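Local coordinates for H/ACA ribonucleoprotein complex non-core subunit NAF1 (Saccharomyces cerevisiae, PDB 2V3M), which binds RNA and is required for maturation of box H/ACA snoRNPs, as an assembly factor that GAR1 later replaces, this chain being its Gar1-like domain, at residues E41-I46 / F85-L90; D67-G72 / K95-E100. All blocks are in the same frame, centred on the assembly; numbering follows the deposited sequence.

Contact 1: residues E41-I46 / F85-L90; sequences ENNIII and FYRIKL. With SO4 (sulfate ion), chain G.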
ATOM      1  N   GLU A  41      -5.493   4.376   5.727  1.00 26.61           N
ATOM      2  CA  GLU A  41      -6.005   3.640   6.847  1.00 27.72           C
ATOM      3  C   GLU A  41      -4.990   3.393   7.884  1.00 27.62           C
ATOM      4  O   GLU A  41      -4.733   2.272   8.231  1.00 27.75           O
ATOM      5  CB  GLU A  41      -6.631   2.337   6.394  1.00 27.43           C
ATOM      6  CG  GLU A  41      -8.168   2.518   6.232  1.00 30.22           C
ATOM      7  CD  GLU A  41      -8.831   1.219   5.782  1.00 31.57           C
ATOM      8  OE1 GLU A  41      -9.990   0.948   6.195  1.00 32.01           O
ATOM      9  OE2 GLU A  41      -8.150   0.478   5.025  1.00 31.70           O
ATOM     10  N   ASN A  42      -4.414   4.463   8.376  1.00 28.11           N
ATOM     11  CA  ASN A  42      -3.341   4.351   9.342  1.00 28.64           C
ATOM     12  C   ASN A  42      -2.227   3.434   8.906  1.00 29.13           C
ATOM     13  O   ASN A  42      -1.341   3.168   9.735  1.00 30.72           O
ATOM     14  CB  ASN A  42      -3.822   3.916  10.716  1.00 28.44           C
ATOM     15  CG  ASN A  42      -4.686   4.937  11.384  1.00 30.76           C
ATOM     16  OD1 ASN A  42      -4.438   6.155  11.370  1.00 33.65           O
ATOM     17  ND2 ASN A  42      -5.715   4.445  12.003  1.00 33.26           N
ATOM     18  N   ASN A  43      -2.196   2.947   7.660  1.00 28.62           N
ATOM     19  CA  ASN A  43      -0.949   2.317   7.198  1.00 29.01           C
ATOM     20  C   ASN A  43      -0.029   3.260   6.433  1.00 29.43           C
ATOM     21  O   ASN A  43      -0.532   4.097   5.650  1.00 30.13           O
ATOM     22  CB  ASN A  43      -1.230   1.153   6.339  1.00 28.35           C
ATOM     23  CG  ASN A  43      -2.011   0.098   7.068  1.00 30.30           C
ATOM     24  OD1 ASN A  43      -1.423  -0.831   7.700  1.00 31.23           O
ATOM     25  ND2 ASN A  43      -3.374   0.173   6.962  1.00 30.72           N
ATOM     26  N   ILE A  44       1.277   3.128   6.652  1.00 28.45           N
ATOM     27  CA  ILE A  44       2.244   3.856   5.892  1.00 28.93           C
ATOM     28  C   ILE A  44       3.030   2.793   5.103  1.00 29.79           C
ATOM     29  O   ILE A  44       3.468   1.762   5.642  1.00 30.19           O
ATOM     30  CB  ILE A  44       3.197   4.645   6.829  1.00 29.01           C
ATOM     31  CG1 ILE A  44       2.453   5.727   7.572  1.00 28.86           C
ATOM     32  CG2 ILE A  44       4.358   5.237   6.076  1.00 28.54           C
ATOM     33  CD1 ILE A  44       1.564   6.475   6.746  1.00 29.12           C
ATOM     34  N   ILE A  45       3.186   3.043   3.818  1.00 29.84           N
ATOM     35  CA  ILE A  45       3.827   2.103   2.942  1.00 30.32           C
ATOM     36  C   ILE A  45       5.156   2.694   2.424  1.00 30.40           C
ATOM     37  O   ILE A  45       5.150   3.774   1.860  1.00 31.60           O
ATOM     38  CB  ILE A  45       2.974   1.832   1.741  1.00 29.38           C
ATOM     39  CG1 ILE A  45       1.786   1.047   2.153  1.00 30.67           C
ATOM     40  CG2 ILE A  45       3.719   1.018   0.766  1.00 28.42           C
ATOM     41  CD1 ILE A  45       1.877   0.276   3.254  1.00 30.49           C
ATOM     42  N   ILE A  46       6.242   1.962   2.574  1.00 29.96           N
ATOM     43  CA  ILE A  46       7.559   2.400   2.096  1.00 31.51           C
ATOM     44  C   ILE A  46       8.091   1.447   1.021  1.00 31.92           C
ATOM     45  O   ILE A  46       7.982   0.200   1.179  1.00 33.19           O
ATOM     46  CB  ILE A  46       8.557   2.466   3.310  1.00 32.13           C
ATOM     47  CG1 ILE A  46       7.881   3.415   4.311  1.00 32.55           C
ATOM     48  CG2 ILE A  46      10.037   2.887   2.873  1.00 30.52           C
ATOM     49  CD1 ILE A  46       8.642   3.937   5.275  1.00 29.97           C
ATOM     50  N   PHE A  85       8.107  -4.092  -0.188  1.00 25.60           N
ATOM     51  CA  PHE A  85       7.385  -2.939   0.341  1.00 25.51           C
ATOM     52  C   PHE A  85       7.230  -3.163   1.804  1.00 26.31           C
ATOM     53  O   PHE A  85       6.956  -4.312   2.200  1.00 26.98           O
ATOM     54  CB  PHE A  85       5.954  -2.917  -0.123  1.00 25.41           C
ATOM     55  CG  PHE A  85       5.778  -2.577  -1.565  1.00 23.06           C
ATOM     56  CD1 PHE A  85       5.461  -3.561  -2.471  1.00 24.42           C
ATOM     57  CD2 PHE A  85       5.886  -1.305  -2.005  1.00 22.47           C
ATOM     58  CE1 PHE A  85       5.272  -3.271  -3.841  1.00 24.10           C
ATOM     59  CE2 PHE A  85       5.752  -0.988  -3.365  1.00 24.45           C
ATOM     60  CZ  PHE A  85       5.434  -1.942  -4.293  1.00 23.71           C
ATOM     61  N   TYR A  86       7.385  -2.095   2.595  1.00 26.06           N
ATOM     62  CA  TYR A  86       7.304  -2.231   4.004  1.00 26.33           C
ATOM     63  C   TYR A  86       6.019  -1.589   4.433  1.00 27.37           C
ATOM     64  O   TYR A  86       5.655  -0.524   3.947  1.00 29.07           O
ATOM     65  CB  TYR A  86       8.469  -1.547   4.596  1.00 25.36           C
ATOM     66  CG  TYR A  86       9.756  -2.113   4.141  1.00 25.36           C
ATOM     67  CD1 TYR A  86      10.773  -1.292   3.643  1.00 23.62           C
ATOM     68  CD2 TYR A  86       9.977  -3.476   4.173  1.00 25.06           C
ATOM     69  CE1 TYR A  86      11.992  -1.824   3.206  1.00 23.64           C
ATOM     70  CE2 TYR A  86      11.192  -4.008   3.813  1.00 26.32           C
ATOM     71  CZ  TYR A  86      12.211  -3.185   3.307  1.00 25.34           C
ATOM     72  OH  TYR A  86      13.426  -3.771   2.920  1.00 25.17           O
ATOM     73  N   ARG A  87       5.278  -2.242   5.304  1.00 27.90           N
ATOM     74  CA  ARG A  87       4.071  -1.611   5.832  1.00 28.05           C
ATOM     75  C   ARG A  87       4.176  -1.341   7.321  1.00 28.80           C
ATOM     76  O   ARG A  87       4.492  -2.291   8.125  1.00 29.56           O
ATOM     77  CB  ARG A  87       2.944  -2.531   5.532  1.00 27.99           C
ATOM     78  CG  ARG A  87       1.555  -2.062   5.881  1.00 26.90           C
ATOM     79  CD  ARG A  87       0.649  -3.345   5.758  1.00 25.87           C
ATOM     80  NE  ARG A  87      -0.192  -3.402   6.910  1.00 26.99           N
ATOM     81  CZ  ARG A  87      -0.440  -4.455   7.674  1.00 27.02           C
ATOM     82  NH1 ARG A  87       0.042  -5.653   7.432  1.00 24.39           N
ATOM     83  NH2 ARG A  87      -1.267  -4.311   8.697  1.00 33.46           N
ATOM     84  N   ILE A  88       3.954  -0.061   7.690  1.00 28.95           N
ATOM     85  CA  ILE A  88       3.996   0.383   9.109  1.00 27.90           C
ATOM     86  C   ILE A  88       2.572   0.765   9.481  1.00 27.38           C
ATOM     87  O   ILE A  88       2.031   1.693   8.933  1.00 27.91           O
ATOM     88  CB  ILE A  88       4.939   1.567   9.329  1.00 27.74           C
ATOM     89  CG1 ILE A  88       6.375   1.182   9.073  1.00 28.05           C
ATOM     90  CG2 ILE A  88       4.885   1.974  10.792  1.00 26.90           C
ATOM     91  CD1 ILE A  88       6.932   1.740   7.931  1.00 28.91           C
ATOM     92  N   LYS A  89       1.959   0.008  10.356  1.00 26.11           N
ATOM     93  CA  LYS A  89       0.666   0.349  10.799  1.00 26.66           C
ATOM     94  C   LYS A  89       0.712   1.192  12.031  1.00 27.54           C
ATOM     95  O   LYS A  89       1.235   0.679  13.012  1.00 28.08           O
ATOM     96  CB  LYS A  89      -0.027  -0.918  11.165  1.00 27.35           C
ATOM     97  CG  LYS A  89      -1.322  -0.733  11.883  1.00 28.99           C
ATOM     98  CD  LYS A  89      -2.411  -0.235  10.975  1.00 30.50           C
ATOM     99  CE  LYS A  89      -3.727  -0.614  11.654  1.00 32.70           C
ATOM    100  NZ  LYS A  89      -4.955  -0.301  10.877  1.00 35.47           N
ATOM    101  N   LEU A  90       0.201   2.453  11.989  1.00 27.12           N
ATOM    102  CA  LEU A  90       0.179   3.332  13.145  1.00 26.91           C
ATOM    103  C   LEU A  90      -1.093   3.017  14.007  1.00 27.59           C
ATOM    104  O   LEU A  90      -2.129   2.602  13.488  1.00 27.69           O
ATOM    105  CB  LEU A  90       0.206   4.770  12.718  1.00 26.21           C
ATOM    106  CG  LEU A  90       1.405   5.208  11.911  1.00 27.78           C
ATOM    107  CD1 LEU A  90       1.241   6.638  11.502  1.00 29.82           C
ATOM    108  CD2 LEU A  90       2.654   5.057  12.661  1.00 29.09           C
TER
HETATM  109  S   SO4 G1221      -7.257   6.907   4.745  1.00110.08           S
HETATM  110  O1  SO4 G1221      -7.726   5.584   4.321  1.00111.06           O
HETATM  111  O2  SO4 G1221      -6.250   7.416   3.798  1.00109.44           O
HETATM  112  O3  SO4 G1221      -8.351   7.861   4.822  1.00109.85           O
HETATM  113  O4  SO4 G1221      -6.751   6.760   6.112  1.00111.65           O
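I44 and I46 pair with I88 and Y86 where strands 43-46 and 85-89 run antiparallel, their axes 4.6 Å apart at 158°. Two hydrogen-bonded pairs, I44 with I88 and I46 with Y86, alternate with the non-hydrogen-bonded pairs N43-K89 and I45-R87, and a further bond from L90 N to N42 O (2.8 Å) carries the ladder past the strand end.

I44, I46, I88 and Y86 share one face, largely apolar: CD1 of I46 touches CD1 of I88 (3.8 Å) as the two side chains cross, and just past the strand end L90 CD1 lies 4.2 Å from I44 CG1. The other face is polar at one end. The amide of N43, turned by chi2 of -91°, brings OD1 to R87 NE at 3.0 Å. This bond is almost straight (176°) and lies in the guanidinium plane, but the donor stands above the carbonyl plane of the amide. NH1 of R87 is salt-bridged to E76, which gives the guanidinium a second anchor. Beside this, I45 CD1 packs on R87 CG (3.5 Å), and K89 CD passes 3.5 Å from N43 OD1. F85 stacks on H47 and meets F40 of the second subunit. A sulfate, probably from the crystallisation liquor, accepts from E41 N.

The ladder joins two neighbouring strands of the antiparallel sheet in the domain structurally homologous to the core of Gar1.

Contact 2: residues D67-G72 / K95-E100; sequences DRTLIG and KNLFDE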
ATOM      1  N   ASP A  67      14.611  14.048   8.458  1.00 23.92           N
ATOM      2  CA  ASP A  67      14.718  15.037   9.549  1.00 24.00           C
ATOM      3  C   ASP A  67      14.485  14.360  10.893  1.00 24.20           C
ATOM      4  O   ASP A  67      14.213  14.989  11.908  1.00 24.46           O
ATOM      5  CB  ASP A  67      13.752  16.193   9.392  1.00 23.58           C
ATOM      6  CG  ASP A  67      12.296  15.753   9.316  1.00 25.05           C
ATOM      7  OD1 ASP A  67      12.032  14.529   9.325  1.00 27.14           O
ATOM      8  OD2 ASP A  67      11.404  16.649   9.201  1.00 24.91           O
ATOM      9  N   ARG A  68      14.575  13.055  10.891  1.00 24.20           N
ATOM     10  CA  ARG A  68      14.314  12.290  12.086  1.00 24.58           C
ATOM     11  C   ARG A  68      12.865  12.309  12.639  1.00 25.06           C
ATOM     12  O   ARG A  68      12.613  11.986  13.793  1.00 24.59           O
ATOM     13  CB  ARG A  68      15.335  12.611  13.148  1.00 24.32           C
ATOM     14  CG  ARG A  68      16.667  11.960  12.913  1.00 23.97           C
ATOM     15  CD  ARG A  68      17.767  12.726  13.523  1.00 25.75           C
ATOM     16  NE  ARG A  68      18.988  12.583  12.727  1.00 27.10           N
ATOM     17  CZ  ARG A  68      19.905  11.627  12.908  1.00 26.74           C
ATOM     18  NH1 ARG A  68      19.699  10.688  13.826  1.00 27.04           N
ATOM     19  NH2 ARG A  68      21.013  11.563  12.151  1.00 24.65           N
ATOM     20  N   THR A  69      11.922  12.644  11.769  1.00 25.68           N
ATOM     21  CA  THR A  69      10.533  12.518  12.069  1.00 26.53           C
ATOM     22  C   THR A  69      10.293  11.019  12.109  1.00 27.68           C
ATOM     23  O   THR A  69      10.532  10.292  11.157  1.00 27.77           O
ATOM     24  CB  THR A  69       9.650  13.168  11.019  1.00 26.32           C
ATOM     25  OG1 THR A  69       9.826  14.590  11.068  1.00 26.53           O
ATOM     26  CG2 THR A  69       8.221  12.844  11.340  1.00 25.42           C
ATOM     27  N   LEU A  70       9.847  10.545  13.256  1.00 28.87           N
ATOM     28  CA  LEU A  70       9.653   9.148  13.467  1.00 29.84           C
ATOM     29  C   LEU A  70       8.388   8.616  12.771  1.00 30.60           C
ATOM     30  O   LEU A  70       7.278   9.143  13.071  1.00 31.81           O
ATOM     31  CB  LEU A  70       9.515   8.945  14.944  1.00 29.91           C
ATOM     32  CG  LEU A  70       8.741   7.642  15.287  1.00 32.67           C
ATOM     33  CD1 LEU A  70       9.732   6.504  15.271  1.00 34.09           C
ATOM     34  CD2 LEU A  70       7.912   7.598  16.654  1.00 31.89           C
ATOM     35  N   ILE A  71       8.538   7.584  11.900  1.00 30.01           N
ATOM     36  CA  ILE A  71       7.411   6.986  11.248  1.00 29.63           C
ATOM     37  C   ILE A  71       6.774   5.884  12.095  1.00 29.79           C
ATOM     38  O   ILE A  71       5.633   5.915  12.571  1.00 29.94           O
ATOM     39  CB  ILE A  71       7.755   6.417   9.962  1.00 29.97           C
ATOM     40  CG1 ILE A  71       8.230   7.546   9.008  1.00 29.93           C
ATOM     41  CG2 ILE A  71       6.486   5.654   9.485  1.00 27.76           C
ATOM     42  CD1 ILE A  71       8.585   7.090   7.642  1.00 28.02           C
ATOM     43  N   GLY A  72       7.557   4.878  12.342  1.00 30.06           N
ATOM     44  CA  GLY A  72       7.088   3.861  13.297  1.00 29.06           C
ATOM     45  C   GLY A  72       7.769   2.518  12.998  1.00 29.40           C
ATOM     46  O   GLY A  72       8.865   2.394  12.409  1.00 29.54           O
ATOM     47  N   LYS A  95      -2.947   9.255  14.839  1.00 32.96           N
ATOM     48  CA  LYS A  95      -3.599  10.003  13.772  1.00 32.92           C
ATOM     49  C   LYS A  95      -2.931  11.319  13.331  1.00 32.14           C
ATOM     50  O   LYS A  95      -2.839  11.590  12.132  1.00 31.83           O
ATOM     51  CB  LYS A  95      -5.041  10.285  14.154  1.00 33.29           C
ATOM     52  CG  LYS A  95      -5.947  10.061  12.960  1.00 34.99           C
ATOM     53  CD  LYS A  95      -7.064  11.136  12.911  1.00 36.92           C
ATOM     54  CE  LYS A  95      -8.408  10.517  13.243  1.00 37.68           C
ATOM     55  NZ  LYS A  95      -9.688  11.299  13.038  1.00 36.45           N
ATOM     56  N   ASN A  96      -2.497  12.139  14.289  1.00 31.30           N
ATOM     57  CA  ASN A  96      -1.848  13.395  13.941  1.00 30.52           C
ATOM     58  C   ASN A  96      -0.559  13.162  13.125  1.00 30.12           C
ATOM     59  O   ASN A  96      -0.185  13.953  12.224  1.00 30.36           O
ATOM     60  CB  ASN A  96      -1.598  14.239  15.177  1.00 30.37           C
ATOM     61  CG  ASN A  96      -2.869  14.901  15.696  1.00 31.36           C
ATOM     62  OD1 ASN A  96      -2.815  15.764  16.580  1.00 31.92           O
ATOM     63  ND2 ASN A  96      -4.030  14.517  15.139  1.00 31.65           N
ATOM     64  N   LEU A  97       0.096  12.049  13.417  1.00 29.04           N
ATOM     65  CA  LEU A  97       1.347  11.718  12.792  1.00 27.86           C
ATOM     66  C   LEU A  97       1.072  11.193  11.395  1.00 27.84           C
ATOM     67  O   LEU A  97       1.779  11.547  10.440  1.00 28.08           O
ATOM     68  CB  LEU A  97       2.105  10.705  13.667  1.00 27.21           C
ATOM     69  CG  LEU A  97       3.382  10.242  12.993  1.00 27.28           C
ATOM     70  CD1 LEU A  97       4.374  11.364  12.928  1.00 24.61           C
ATOM     71  CD2 LEU A  97       3.995   8.977  13.624  1.00 27.26           C
ATOM     72  N   PHE A  98       0.046  10.357  11.303  1.00 27.55           N
ATOM     73  CA  PHE A  98      -0.462   9.839  10.041  1.00 27.41           C
ATOM     74  C   PHE A  98      -0.753  10.942   9.027  1.00 27.39           C
ATOM     75  O   PHE A  98      -0.254  10.870   7.931  1.00 27.37           O
ATOM     76  CB  PHE A  98      -1.715   8.952  10.266  1.00 27.04           C
ATOM     77  CG  PHE A  98      -2.333   8.429   8.974  1.00 26.07           C
ATOM     78  CD1 PHE A  98      -1.778   7.345   8.330  1.00 24.24           C
ATOM     79  CD2 PHE A  98      -3.424   9.086   8.379  1.00 26.11           C
ATOM     80  CE1 PHE A  98      -2.300   6.887   7.164  1.00 25.45           C
ATOM     81  CE2 PHE A  98      -3.953   8.632   7.176  1.00 25.15           C
ATOM     82  CZ  PHE A  98      -3.406   7.531   6.578  1.00 26.19           C
ATOM     83  N   ASP A  99      -1.549  11.927   9.415  1.00 27.84           N
ATOM     84  CA  ASP A  99      -1.850  13.097   8.588  1.00 28.61           C
ATOM     85  C   ASP A  99      -0.640  13.897   8.145  1.00 28.79           C
ATOM     86  O   ASP A  99      -0.587  14.417   7.023  1.00 28.69           O
ATOM     87  CB  ASP A  99      -2.863  13.994   9.324  1.00 28.27           C
ATOM     88  CG  ASP A  99      -4.252  13.308   9.455  1.00 29.16           C
ATOM     89  OD1 ASP A  99      -4.628  12.475   8.556  1.00 30.07           O
ATOM     90  OD2 ASP A  99      -4.968  13.575  10.461  1.00 29.62           O
ATOM     91  N   GLU A 100       0.345  13.950   9.025  1.00 29.34           N
ATOM     92  CA  GLU A 100       1.583  14.618   8.701  1.00 30.51           C
ATOM     93  C   GLU A 100       2.390  13.831   7.690  1.00 29.34           C
ATOM     94  O   GLU A 100       3.004  14.388   6.818  1.00 30.25           O
ATOM     95  CB  GLU A 100       2.385  14.890   9.941  1.00 30.08           C
ATOM     96  CG  GLU A 100       3.549  15.883   9.668  1.00 34.42           C
ATOM     97  CD  GLU A 100       4.714  15.857  10.774  1.00 36.47           C
ATOM     98  OE1 GLU A 100       5.888  16.126  10.361  1.00 38.78           O
ATOM     99  OE2 GLU A 100       4.458  15.542  12.009  1.00 39.38           O
TER
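L97 on helix 95-100 meets the backbone of L70 and I71 at the start of strand 70-72, and the closest alpha carbons, those of I71 and L97, are 7.8 Å apart. The link is narrow and is carried by a few side-chain atoms from a single flank of the helix.

L97 does most of the touching. Its CG is anti to the backbone N (chi1 175°), which sets CG on the side of the strand. From there CD2 rests against two successive carbonyl oxygens, L70 O at 3.3 Å and I71 O at 3.6 Å, while CD1 also lies near L70 O (3.7 Å). Within 67-72, L97 thus meets peptide carbonyls more than side chains; I71 turns its own side chain away from the helix, to F63 and L65 of the neighbouring strand and to I44 and I46. I71 and G72 both face F63, forming a classic beta bulge just where L97 leans on the backbone.

One turn further along the helix, E100 extends toward T69, and the two side chains meet tip to tip, with OE1 4.1 Å from the methyl CG2. The methyl also lies 4.4 Å from L97 CD1. D67 OD1 accepts from T69 OG1 (2.8 Å) and from T69 N (3.1 Å), both on the same face of the carboxylate, and the bond to the backbone N makes an Asx turn. T69 OG1 has a weak hydrogen bond with R104 as well. The other carboxylate oxygen of D67 is salt-bridged to R104, which also forms a long, weak ion pair with E100.

The chemistry is therefore van der Waals contact between helix and strand, with R104 salt-bridged to D67 and only weakly paired with E100; its positive charge would be expected to ease the repulsion between the two acids.

Overall arrangement
Contact 1 lies largely in the core and contact 2 at the surface, their centres about 11 Å apart. The first joins two strands inside the antiparallel sheet through a regular backbone ladder; the second sets helix 95-102 against strand 70-73, at the edge of the sheet within this chain, through sparse side-chain packing. Strand 85-89 is followed by that helix, and the segments of the two contacts alternate along the chain. They also touch: L90 packs on the backbone of I71, and the F98 ring lies against the backbone of N42 and N43. Only contact 1 reaches the second subunit, whereas 85-90, 67-72 and 95-100 all fall within the RNA-binding region.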